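Local coordinates for vascular protein tyrosine phosphatase 1 (Rattus norvegicus, PDB 3I36), which probably removes the phosphate from phosphotyrosine residues of proteins, through the receptor-type tyrosine phosphatase catalytic domain described here, at residues A[106-110]-A[262-267]; A[126-130]-A[156-160]; A[199-203]-A[226-230]; A[255-260]-A[275-279]. All coordinates share one frame; numbering follows the deposited sequence. Where two conformers were deposited one is given.

All four interactions lie in one tyrosine phosphatase domain built round a mixed β-sheet. Interactions 1 and 4 share helix 249-267, their centres about 9 Å apart. Interaction 3 packs helix 218-231 on strand 196-205; R228 of that helix touches Y262 of interaction 1 and forms a salt bridge with D258 of interaction 4. Interaction 2 lies across the chain's centre from interaction 1, centres about 30 Å apart, and meets interaction 3 through Y157 and Q202. Along the chain, interactions 2 and 3 are nested inside the loop closed by interaction 1, which interaction 4 crosses. The side chains of Y157 (interaction 2) and I255 (interaction 4) lie about 10 and 9 Å from that of C244, the probable nucleophile.

Interaction 1. Residues A[106-110]-A[262-267]; sequences PGYHS and YQIENE
Y108, H109 and Y262 form an aromatic cluster that joins the loop between strands 102-105 and 114-117 to the later turns of helix 249-267, at the surface of the phosphatase domain. The two tyrosine rings are nearly parallel but slid so far apart that they barely overlap. What lies over the Y108 ring is the CB of Y262, a CH-pi contact 3.6 Å from the ring centroid. H109 meets the other tyrosine edge-to-face, the planes 84° apart, with its CE1 3.3 Å from Y262 CE1 over the ring face. Tyrosine suits position 108 by joining a flat face for Y262 CB to a hydroxyl that reaches E267; Y262 offers its ring to H109 and a cation-pi contact to R224.

The polar contacts lie farther along the helix. With CG anti to the backbone N (chi1 -176°), Y108 reaches forward past N266 to E267, whose extended chain comes from the opposite direction. Y108 OH donates to E267 OE1 over a short 2.5 Å, on the anti side of the carboxylate. The second polar link runs through one water, which accepts from N266 ND2 at 3.0 Å and hydrogen-bonds H109 NE2 at 2.9 Å, in the plane of the imidazole.

Interaction 2. Residues A[126-130]-A[156-160]; sequences KDFWR and EYWPS
The indole N-H of W129 is spent on a backbone carbonyl: NE1 donates to Y157 O over 2.7 Å, with an angle of 151° at the hydrogen. The oxygen lies in the plane of the indole, at its edge, while the donor sits tilted from the plane of the carbonyl. The same ring edge continues into apolar contact, with W129 CZ2 3.7 Å from Y157 CD1 and 4.1 Å from W158 CA. A tryptophan fits here because one flat group supplies both a donor and a broad hydrocarbon surface; an alanine here would probably leave Y157 O without its donor and open a gap between the helix and P159, Y166 and V171.

In the tyrosine phosphatase fold this contact sets helix 125-134 against the loop leading to strand 164-166. F128, the neighbour of W129 on the helix, places CE2 over one face of the Y157 ring, 3.4 Å from Y157 CD1, the two planes inclined at 45°. The opposite face is covered by W158 CE3, 3.5 Å above its centre. Y157 CG stands between its backbone N and carbonyl carbon (chi1 54°), and from there the ring runs between F128 and W158. Its hydroxyl is hydrogen-bonded to Q202 NE2 and to H243 NE2, the residue just before C244, the probable phosphocysteine nucleophile.

Interaction 3. Residues A[199-203]-A[226-230]; sequences PLRQF and LVRDY
R201 lies along one face of the Y230 ring. Its CB makes a CH-pi contact 3.7 Å from the ring centroid, and the chain then bends at chi3 and brings a face of the guanidinium onto the CD1 rim of the tyrosine, NH1 3.4 Å from Y230 CD1 and the two planes 32° apart. F203 brings the edge of its ring toward the face of Y230 in an offset edge-to-face pair with planes 62° apart, its CZ reaching Y230 CB at 3.5 Å. One face of F203 takes one methyl of V227, CG2 3.6 Å from F203 CG; the other is packed by R201 CG. The phenylalanine is thus sandwiched, and valine's branch at CB sets a methyl directly on its face.

Further out, neighbouring parts of the fold hold these groups in place. R201 NE forms a salt bridge with D186 OD1 of strand 182-191, which steadies the charged end beside the tyrosine. Y230, with CG anti to its backbone N (chi1 175°), stretches past R201 to the residue just ahead of strand 139-142, where its OH is hydrogen-bonded to Y138 O. Replacing Y230 with alanine would probably leave Y138 O without this partner and uncover the aliphatic part of R201.

Segments 199-203 and 226-230 run antiparallel, their axes 9.9 Å apart. Helix 218-231 is the connection of a beta-alpha-beta crossover from strand 196-205 to the parallel strand 240-243, and the WPD loop, with the probable substrate-binding D210, joins strand to helix.

Interaction 4. Residues A[255-260]-A[275-279]; sequences IAIDRL and IVYDL
R259 and D278 form a salt bridge between helices 249-267 and 272-280, the first of which follows the signature P-loop of the tyrosine phosphatase fold. The arginine grips with both terminal nitrogens, NH1 at 2.7 Å and NH2 at 2.8 Å from a single atom, D278 OD2. Both donors meet that oxygen on its anti side, from opposite faces of the carboxylate plane, and it lies near the plane of the guanidinium. The two flat groups stand almost perpendicular, 83° apart, and one oxygen takes both bonds. The bent arginine chain (chi3 59°) lays its guanidinium face on I275 CG2, 3.8 Å from NE. An arginine suits this position because its shaft is apolar and its tip charged; the aspartate on the next helix supplies the opposite charge, its OD2 accepting from both NH1 and NH2.

Other polar groups are met nearby. The buried D258, on the same helix as R259, forms salt bridges from OD1 to R224 NH1 and from OD2 to R228 NH2, and D278 O is hydrogen-bonded to H282 ND1. Within the helix, R259 N donates to I255 O.

The apolar core is built from small and branched residues. The two backbones come nearest at A256 and I275, where the alanine CB is 3.7 Å from I275 CG2, and L279 CD2 reaches I255 CG2 at the same distance. With CG1 anti to its carbonyl carbon (chi1 -71°) and the chain extended beyond, I275 brings CD1 to L260, where it presses unusually close to CD2, at 3.3 Å.

Interaction 1. Residues A[106-110]-A[262-267]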
# COMPACT_ATOMS: atom_id res chain seq x y z
N PRO A 106 -0.51 -0.84 -9.91
CA PRO A 106 -1.75 -0.44 -10.57
C PRO A 106 -2.91 -0.47 -9.59
O PRO A 106 -3.00 -1.28 -8.65
CB PRO A 106 -1.92 -1.51 -11.66
CG PRO A 106 -0.50 -2.02 -11.89
CD PRO A 106 0.08 -2.04 -10.52
N GLY A 107 -3.82 0.45 -9.84
CA GLY A 107 -5.10 0.39 -9.20
C GLY A 107 -6.10 -0.00 -10.26
O GLY A 107 -5.75 -0.41 -11.38
N TYR A 108 -7.36 0.14 -9.91
CA TYR A 108 -8.41 -0.16 -10.86
C TYR A 108 -8.31 0.72 -12.11
O TYR A 108 -8.52 0.25 -13.22
CB TYR A 108 -9.76 0.03 -10.19
CG TYR A 108 -10.90 -0.37 -11.08
CD1 TYR A 108 -11.23 -1.70 -11.25
CD2 TYR A 108 -11.64 0.59 -11.75
CE1 TYR A 108 -12.27 -2.08 -12.07
CE2 TYR A 108 -12.72 0.22 -12.57
CZ TYR A 108 -13.01 -1.11 -12.72
OH TYR A 108 -14.05 -1.51 -13.52
N HIS A 109 -7.95 1.98 -11.92
CA HIS A 109 -7.99 2.97 -12.99
C HIS A 109 -6.70 3.15 -13.79
O HIS A 109 -6.75 3.42 -14.99
CB HIS A 109 -8.49 4.30 -12.45
CG HIS A 109 -9.88 4.22 -11.93
ND1 HIS A 109 -10.17 4.05 -10.59
CD2 HIS A 109 -11.07 4.21 -12.57
CE1 HIS A 109 -11.48 3.98 -10.43
NE2 HIS A 109 -12.05 4.07 -11.62
N SER A 110 -5.56 3.02 -13.14
CA SER A 110 -4.33 3.26 -13.87
C SER A 110 -3.16 2.55 -13.24
O SER A 110 -3.21 2.13 -12.09
CB SER A 110 -4.02 4.75 -13.93
OG SER A 110 -3.18 5.09 -12.82
N TYR A 262 -13.74 -1.47 -6.54
CA TYR A 262 -14.07 -0.86 -7.82
C TYR A 262 -14.62 -1.89 -8.80
O TYR A 262 -15.60 -1.64 -9.49
CB TYR A 262 -12.85 -0.23 -8.45
CG TYR A 262 -12.54 1.15 -7.93
CD1 TYR A 262 -13.44 2.20 -8.11
CD2 TYR A 262 -11.34 1.41 -7.30
CE1 TYR A 262 -13.15 3.47 -7.66
CE2 TYR A 262 -11.03 2.68 -6.84
CZ TYR A 262 -11.94 3.70 -7.02
OH TYR A 262 -11.62 4.97 -6.58
N GLN A 263 -13.96 -3.04 -8.85
CA GLN A 263 -14.33 -4.15 -9.71
C GLN A 263 -15.78 -4.54 -9.45
O GLN A 263 -16.59 -4.70 -10.36
CB GLN A 263 -13.43 -5.33 -9.36
CG GLN A 263 -12.74 -6.02 -10.51
CD GLN A 263 -11.62 -6.94 -10.02
OE1 GLN A 263 -11.78 -7.67 -9.04
NE2 GLN A 263 -10.49 -6.89 -10.71
N ILE A 264 -16.08 -4.75 -8.17
CA ILE A 264 -17.42 -5.12 -7.75
C ILE A 264 -18.41 -4.05 -8.16
O ILE A 264 -19.45 -4.33 -8.75
CB ILE A 264 -17.49 -5.28 -6.21
CG1 ILE A 264 -16.85 -6.60 -5.77
CG2 ILE A 264 -18.94 -5.21 -5.72
CD1 ILE A 264 -16.58 -6.66 -4.27
N GLU A 265 -18.08 -2.80 -7.85
CA GLU A 265 -18.97 -1.68 -8.12
C GLU A 265 -19.18 -1.48 -9.61
O GLU A 265 -20.30 -1.25 -10.06
CB GLU A 265 -18.40 -0.41 -7.49
CG GLU A 265 -18.55 -0.41 -6.00
CD GLU A 265 -17.92 0.79 -5.32
OE1 GLU A 265 -17.18 1.55 -5.98
OE2 GLU A 265 -18.17 0.96 -4.11
N ASN A 266 -18.11 -1.60 -10.38
CA ASN A 266 -18.16 -1.27 -11.79
C ASN A 266 -18.48 -2.42 -12.72
O ASN A 266 -18.96 -2.20 -13.83
CB ASN A 266 -16.86 -0.62 -12.22
CG ASN A 266 -16.66 0.73 -11.58
OD1 ASN A 266 -17.60 1.53 -11.51
ND2 ASN A 266 -15.45 1.00 -11.10
N GLU A 267 -18.19 -3.64 -12.28
CA GLU A 267 -18.30 -4.78 -13.19
C GLU A 267 -19.06 -5.94 -12.60
O GLU A 267 -19.33 -6.90 -13.29
CB GLU A 267 -16.90 -5.23 -13.62
CG GLU A 267 -16.01 -4.10 -14.09
CD GLU A 267 -14.63 -4.59 -14.43
OE1 GLU A 267 -13.64 -3.94 -14.03
OE2 GLU A 267 -14.53 -5.64 -15.09
O HOH W 1 -14.87 3.93 -10.98

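Interaction 2. Residues A[126-130]-A[156-160]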
# COMPACT_ATOMS: atom_id res chain seq x y z
N LYS A 126 14.33 11.34 4.09
CA LYS A 126 14.40 12.38 3.07
C LYS A 126 13.93 11.82 1.74
O LYS A 126 13.15 12.45 1.02
CB LYS A 126 15.82 12.93 2.95
CG LYS A 126 16.30 13.66 4.19
CD LYS A 126 17.62 14.35 3.92
CE LYS A 126 18.27 14.80 5.22
NZ LYS A 126 19.67 15.26 5.01
N ASP A 127 14.39 10.62 1.44
CA ASP A 127 13.98 9.94 0.22
C ASP A 127 12.47 9.77 0.20
O ASP A 127 11.82 9.98 -0.83
CB ASP A 127 14.61 8.56 0.18
CG ASP A 127 16.10 8.61 -0.07
OD1 ASP A 127 16.62 9.70 -0.44
OD2 ASP A 127 16.73 7.56 0.09
N PHE A 128 11.91 9.37 1.33
CA PHE A 128 10.49 9.15 1.43
C PHE A 128 9.72 10.41 1.07
O PHE A 128 8.82 10.38 0.22
CB PHE A 128 10.13 8.72 2.84
CG PHE A 128 8.68 8.45 3.04
CD1 PHE A 128 8.16 7.19 2.80
CD2 PHE A 128 7.84 9.44 3.50
CE1 PHE A 128 6.80 6.93 3.01
CE2 PHE A 128 6.49 9.20 3.70
CZ PHE A 128 5.97 7.94 3.45
N TRP A 129 10.07 11.52 1.70
CA TRP A 129 9.38 12.77 1.42
C TRP A 129 9.67 13.28 0.02
O TRP A 129 8.84 13.94 -0.60
CB TRP A 129 9.67 13.81 2.48
CG TRP A 129 8.95 13.48 3.73
CD1 TRP A 129 9.47 12.94 4.86
CD2 TRP A 129 7.54 13.60 3.94
NE1 TRP A 129 8.48 12.74 5.79
CE2 TRP A 129 7.28 13.14 5.25
CE3 TRP A 129 6.48 14.06 3.16
CZ2 TRP A 129 6.00 13.12 5.79
CZ3 TRP A 129 5.20 14.03 3.69
CH2 TRP A 129 4.97 13.58 5.00
N ARG A 130 10.85 12.97 -0.49
CA ARG A 130 11.19 13.38 -1.84
C ARG A 130 10.28 12.63 -2.81
O ARG A 130 9.81 13.19 -3.79
CB ARG A 130 12.67 13.11 -2.15
CG ARG A 130 13.14 13.79 -3.42
CD ARG A 130 14.66 13.98 -3.43
NE ARG A 130 15.35 12.75 -3.07
CZ ARG A 130 15.96 11.96 -3.94
NH1 ARG A 130 16.56 10.86 -3.52
NH2 ARG A 130 15.96 12.27 -5.23
N GLU A 156 8.67 7.15 12.58
CA GLU A 156 7.63 8.16 12.63
C GLU A 156 8.12 9.27 11.73
O GLU A 156 8.83 10.19 12.16
CB GLU A 156 7.43 8.66 14.05
CG GLU A 156 6.39 9.77 14.12
CD GLU A 156 5.82 9.93 15.51
OE1 GLU A 156 5.05 10.87 15.73
OE2 GLU A 156 6.14 9.09 16.38
N TYR A 157 7.76 9.16 10.46
CA TYR A 157 8.39 9.98 9.43
C TYR A 157 7.66 11.28 9.24
O TYR A 157 8.04 12.08 8.39
CB TYR A 157 8.38 9.23 8.10
CG TYR A 157 7.01 8.77 7.70
CD1 TYR A 157 6.11 9.63 7.08
CD2 TYR A 157 6.60 7.47 7.97
CE1 TYR A 157 4.83 9.19 6.73
CE2 TYR A 157 5.34 7.02 7.61
CZ TYR A 157 4.46 7.88 6.99
OH TYR A 157 3.22 7.42 6.65
N TRP A 158 6.60 11.48 10.01
CA TRP A 158 5.78 12.67 9.85
C TRP A 158 5.94 13.59 11.05
O TRP A 158 6.20 13.12 12.16
CB TRP A 158 4.32 12.28 9.67
CG TRP A 158 3.74 11.60 10.86
CD1 TRP A 158 3.06 12.19 11.89
CD2 TRP A 158 3.77 10.20 11.16
NE1 TRP A 158 2.67 11.25 12.80
CE2 TRP A 158 3.10 10.01 12.38
CE3 TRP A 158 4.32 9.08 10.51
CZ2 TRP A 158 2.95 8.76 12.97
CZ3 TRP A 158 4.16 7.84 11.09
CH2 TRP A 158 3.48 7.68 12.30
N PRO A 159 5.76 14.90 10.82
CA PRO A 159 5.94 15.86 11.91
C PRO A 159 4.66 16.05 12.70
O PRO A 159 3.59 15.58 12.31
CB PRO A 159 6.28 17.16 11.18
CG PRO A 159 5.58 17.02 9.85
CD PRO A 159 5.49 15.55 9.53
N SER A 160 4.78 16.75 13.82
CA SER A 160 3.64 17.30 14.53
C SER A 160 3.32 18.65 13.89
O SER A 160 3.74 18.93 12.76
CB SER A 160 3.98 17.51 16.00
OG SER A 160 5.01 18.49 16.13

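Interaction 3. Residues A[199-203]-A[226-230]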
# COMPACT_ATOMS: atom_id res chain seq x y z
N PRO A 199 -1.52 19.97 0.09
CA PRO A 199 -1.91 19.19 1.26
C PRO A 199 -1.49 17.76 1.08
O PRO A 199 -1.26 17.26 -0.03
CB PRO A 199 -3.44 19.27 1.25
CG PRO A 199 -3.79 20.36 0.29
CD PRO A 199 -2.69 20.34 -0.72
N LEU A 200 -1.40 17.08 2.20
CA LEU A 200 -1.26 15.65 2.18
C LEU A 200 -2.04 15.18 3.36
O LEU A 200 -1.99 15.78 4.43
CB LEU A 200 0.21 15.23 2.28
CG LEU A 200 0.38 13.71 2.29
CD1 LEU A 200 1.62 13.27 1.50
CD2 LEU A 200 0.43 13.18 3.72
N ARG A 201 -2.83 14.14 3.15
CA ARG A 201 -3.52 13.52 4.25
C ARG A 201 -2.95 12.13 4.42
O ARG A 201 -2.76 11.40 3.45
CB ARG A 201 -5.03 13.42 3.96
CG ARG A 201 -5.78 12.60 5.00
CD ARG A 201 -7.24 12.94 5.00
NE ARG A 201 -7.46 14.36 5.23
CZ ARG A 201 -8.63 14.96 5.08
NH1 ARG A 201 -9.68 14.26 4.69
NH2 ARG A 201 -8.74 16.27 5.30
N GLN A 202 -2.70 11.77 5.66
CA GLN A 202 -2.16 10.49 5.98
C GLN A 202 -3.22 9.73 6.73
O GLN A 202 -3.71 10.19 7.77
CB GLN A 202 -0.94 10.65 6.89
CG GLN A 202 -0.33 9.32 7.30
CD GLN A 202 0.49 9.49 8.56
OE1 GLN A 202 0.13 10.26 9.44
NE2 GLN A 202 1.60 8.77 8.65
N PHE A 203 -3.59 8.59 6.19
CA PHE A 203 -4.57 7.72 6.81
C PHE A 203 -3.80 6.66 7.53
O PHE A 203 -3.23 5.76 6.92
CB PHE A 203 -5.47 7.12 5.74
CG PHE A 203 -6.21 8.15 4.94
CD1 PHE A 203 -7.50 8.53 5.30
CD2 PHE A 203 -5.60 8.79 3.88
CE1 PHE A 203 -8.18 9.49 4.57
CE2 PHE A 203 -6.27 9.75 3.16
CZ PHE A 203 -7.56 10.10 3.50
N LEU A 226 -12.85 5.93 3.39
CA LEU A 226 -12.40 7.26 3.82
C LEU A 226 -11.30 7.77 2.90
O LEU A 226 -11.32 8.92 2.45
CB LEU A 226 -11.91 7.23 5.26
CG LEU A 226 -12.98 7.02 6.33
CD1 LEU A 226 -12.37 7.13 7.72
CD2 LEU A 226 -14.12 8.04 6.16
N VAL A 227 -10.33 6.90 2.62
CA VAL A 227 -9.25 7.26 1.73
C VAL A 227 -9.82 7.68 0.39
O VAL A 227 -9.45 8.71 -0.18
CB VAL A 227 -8.28 6.08 1.52
CG1 VAL A 227 -7.19 6.43 0.50
CG2 VAL A 227 -7.67 5.67 2.84
N ARG A 228 -10.73 6.87 -0.13
CA ARG A 228 -11.33 7.13 -1.43
C ARG A 228 -12.13 8.43 -1.44
O ARG A 228 -12.12 9.19 -2.41
CB ARG A 228 -12.19 5.94 -1.85
CG ARG A 228 -11.35 4.83 -2.49
CD ARG A 228 -10.65 5.44 -3.68
NE ARG A 228 -9.61 4.59 -4.25
CZ ARG A 228 -8.72 5.04 -5.13
NH1 ARG A 228 -8.76 6.31 -5.49
NH2 ARG A 228 -7.79 4.23 -5.62
N ASP A 229 -12.83 8.69 -0.34
CA ASP A 229 -13.59 9.92 -0.23
C ASP A 229 -12.67 11.11 -0.42
O ASP A 229 -12.97 12.05 -1.17
CB ASP A 229 -14.27 9.99 1.13
CG ASP A 229 -15.24 11.15 1.21
OD1 ASP A 229 -16.29 11.09 0.54
OD2 ASP A 229 -14.94 12.11 1.94
N TYR A 230 -11.53 11.07 0.26
CA TYR A 230 -10.54 12.12 0.13
C TYR A 230 -9.95 12.17 -1.28
O TYR A 230 -9.80 13.24 -1.85
CB TYR A 230 -9.43 11.92 1.15
CG TYR A 230 -8.29 12.89 1.03
CD1 TYR A 230 -8.40 14.20 1.50
CD2 TYR A 230 -7.07 12.49 0.49
CE1 TYR A 230 -7.34 15.08 1.40
CE2 TYR A 230 -6.00 13.36 0.40
CZ TYR A 230 -6.14 14.65 0.85
OH TYR A 230 -5.07 15.52 0.74

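Interaction 4. Residues A[255-260]-A[275-279]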
# COMPACT_ATOMS: atom_id res chain seq x y z
N ILE A 255 -4.42 -2.42 -1.09
CA ILE A 255 -4.52 -2.05 -2.49
C ILE A 255 -5.48 -2.99 -3.20
O ILE A 255 -6.35 -2.56 -3.99
CB ILE A 255 -3.17 -2.07 -3.18
CG1 ILE A 255 -2.31 -0.91 -2.66
CG2 ILE A 255 -3.36 -1.99 -4.71
CD1 ILE A 255 -0.91 -0.92 -3.22
N ALA A 256 -5.36 -4.27 -2.91
CA ALA A 256 -6.24 -5.25 -3.55
C ALA A 256 -7.68 -4.99 -3.17
O ALA A 256 -8.57 -5.06 -4.02
CB ALA A 256 -5.84 -6.68 -3.16
N ILE A 257 -7.93 -4.67 -1.91
CA ILE A 257 -9.31 -4.43 -1.48
C ILE A 257 -9.86 -3.24 -2.26
O ILE A 257 -11.01 -3.23 -2.71
CB ILE A 257 -9.34 -4.06 -0.00
CG1 ILE A 257 -9.10 -5.30 0.86
CG2 ILE A 257 -10.67 -3.40 0.36
CD1 ILE A 257 -8.87 -4.95 2.33
N ASP A 258 -9.04 -2.22 -2.42
CA ASP A 258 -9.51 -1.02 -3.11
C ASP A 258 -9.89 -1.38 -4.54
O ASP A 258 -10.94 -0.97 -5.06
CB ASP A 258 -8.42 0.05 -3.11
CG ASP A 258 -8.85 1.30 -3.85
OD1 ASP A 258 -9.82 1.96 -3.41
OD2 ASP A 258 -8.22 1.63 -4.87
N ARG A 259 -9.02 -2.16 -5.17
CA ARG A 259 -9.25 -2.57 -6.54
C ARG A 259 -10.47 -3.47 -6.67
O ARG A 259 -11.26 -3.32 -7.60
CB ARG A 259 -8.01 -3.26 -7.08
CG ARG A 259 -6.85 -2.28 -7.21
CD ARG A 259 -5.59 -2.98 -7.67
NE ARG A 259 -5.78 -3.62 -8.96
CZ ARG A 259 -4.79 -4.12 -9.70
NH1 ARG A 259 -3.53 -4.01 -9.27
NH2 ARG A 259 -5.04 -4.71 -10.86
N LEU A 260 -10.63 -4.40 -5.73
CA LEU A 260 -11.76 -5.30 -5.74
C LEU A 260 -13.06 -4.54 -5.60
O LEU A 260 -14.05 -4.87 -6.24
CB LEU A 260 -11.65 -6.28 -4.58
CG LEU A 260 -10.64 -7.38 -4.90
CD1 LEU A 260 -10.23 -8.05 -3.61
CD2 LEU A 260 -11.28 -8.36 -5.89
N ILE A 275 -5.89 -9.61 -9.49
CA ILE A 275 -5.37 -8.43 -8.82
C ILE A 275 -4.05 -8.75 -8.14
O ILE A 275 -3.07 -8.04 -8.34
CB ILE A 275 -6.37 -7.89 -7.80
CG1 ILE A 275 -7.55 -7.26 -8.55
CG2 ILE A 275 -5.71 -6.83 -6.90
CD1 ILE A 275 -8.78 -7.06 -7.67
N VAL A 276 -4.02 -9.81 -7.35
CA VAL A 276 -2.81 -10.09 -6.59
C VAL A 276 -1.70 -10.42 -7.56
O VAL A 276 -0.56 -10.00 -7.38
CB VAL A 276 -3.00 -11.21 -5.57
CG1 VAL A 276 -1.66 -11.53 -4.86
CG2 VAL A 276 -4.08 -10.79 -4.55
N TYR A 277 -2.04 -11.16 -8.61
CA TYR A 277 -1.06 -11.46 -9.65
C TYR A 277 -0.43 -10.17 -10.17
O TYR A 277 0.81 -10.02 -10.22
CB TYR A 277 -1.76 -12.17 -10.80
CG TYR A 277 -0.80 -12.75 -11.79
CD1 TYR A 277 -0.56 -14.12 -11.84
CD2 TYR A 277 -0.13 -11.93 -12.70
CE1 TYR A 277 0.32 -14.65 -12.75
CE2 TYR A 277 0.76 -12.46 -13.61
CZ TYR A 277 0.98 -13.83 -13.63
OH TYR A 277 1.86 -14.36 -14.53
N ASP A 278 -1.28 -9.24 -10.55
CA ASP A 278 -0.83 -7.93 -11.00
C ASP A 278 0.06 -7.25 -9.94
O ASP A 278 1.13 -6.74 -10.25
CB ASP A 278 -2.05 -7.07 -11.28
CG ASP A 278 -1.68 -5.76 -11.94
OD1 ASP A 278 -0.76 -5.74 -12.78
OD2 ASP A 278 -2.36 -4.77 -11.62
N LEU A 279 -0.39 -7.25 -8.69
CA LEU A 279 0.43 -6.67 -7.64
C LEU A 279 1.80 -7.33 -7.59
O LEU A 279 2.81 -6.64 -7.51
CB LEU A 279 -0.26 -6.77 -6.28
CG LEU A 279 -1.59 -6.01 -6.21
CD1 LEU A 279 -2.15 -6.15 -4.80
CD2 LEU A 279 -1.41 -4.55 -6.60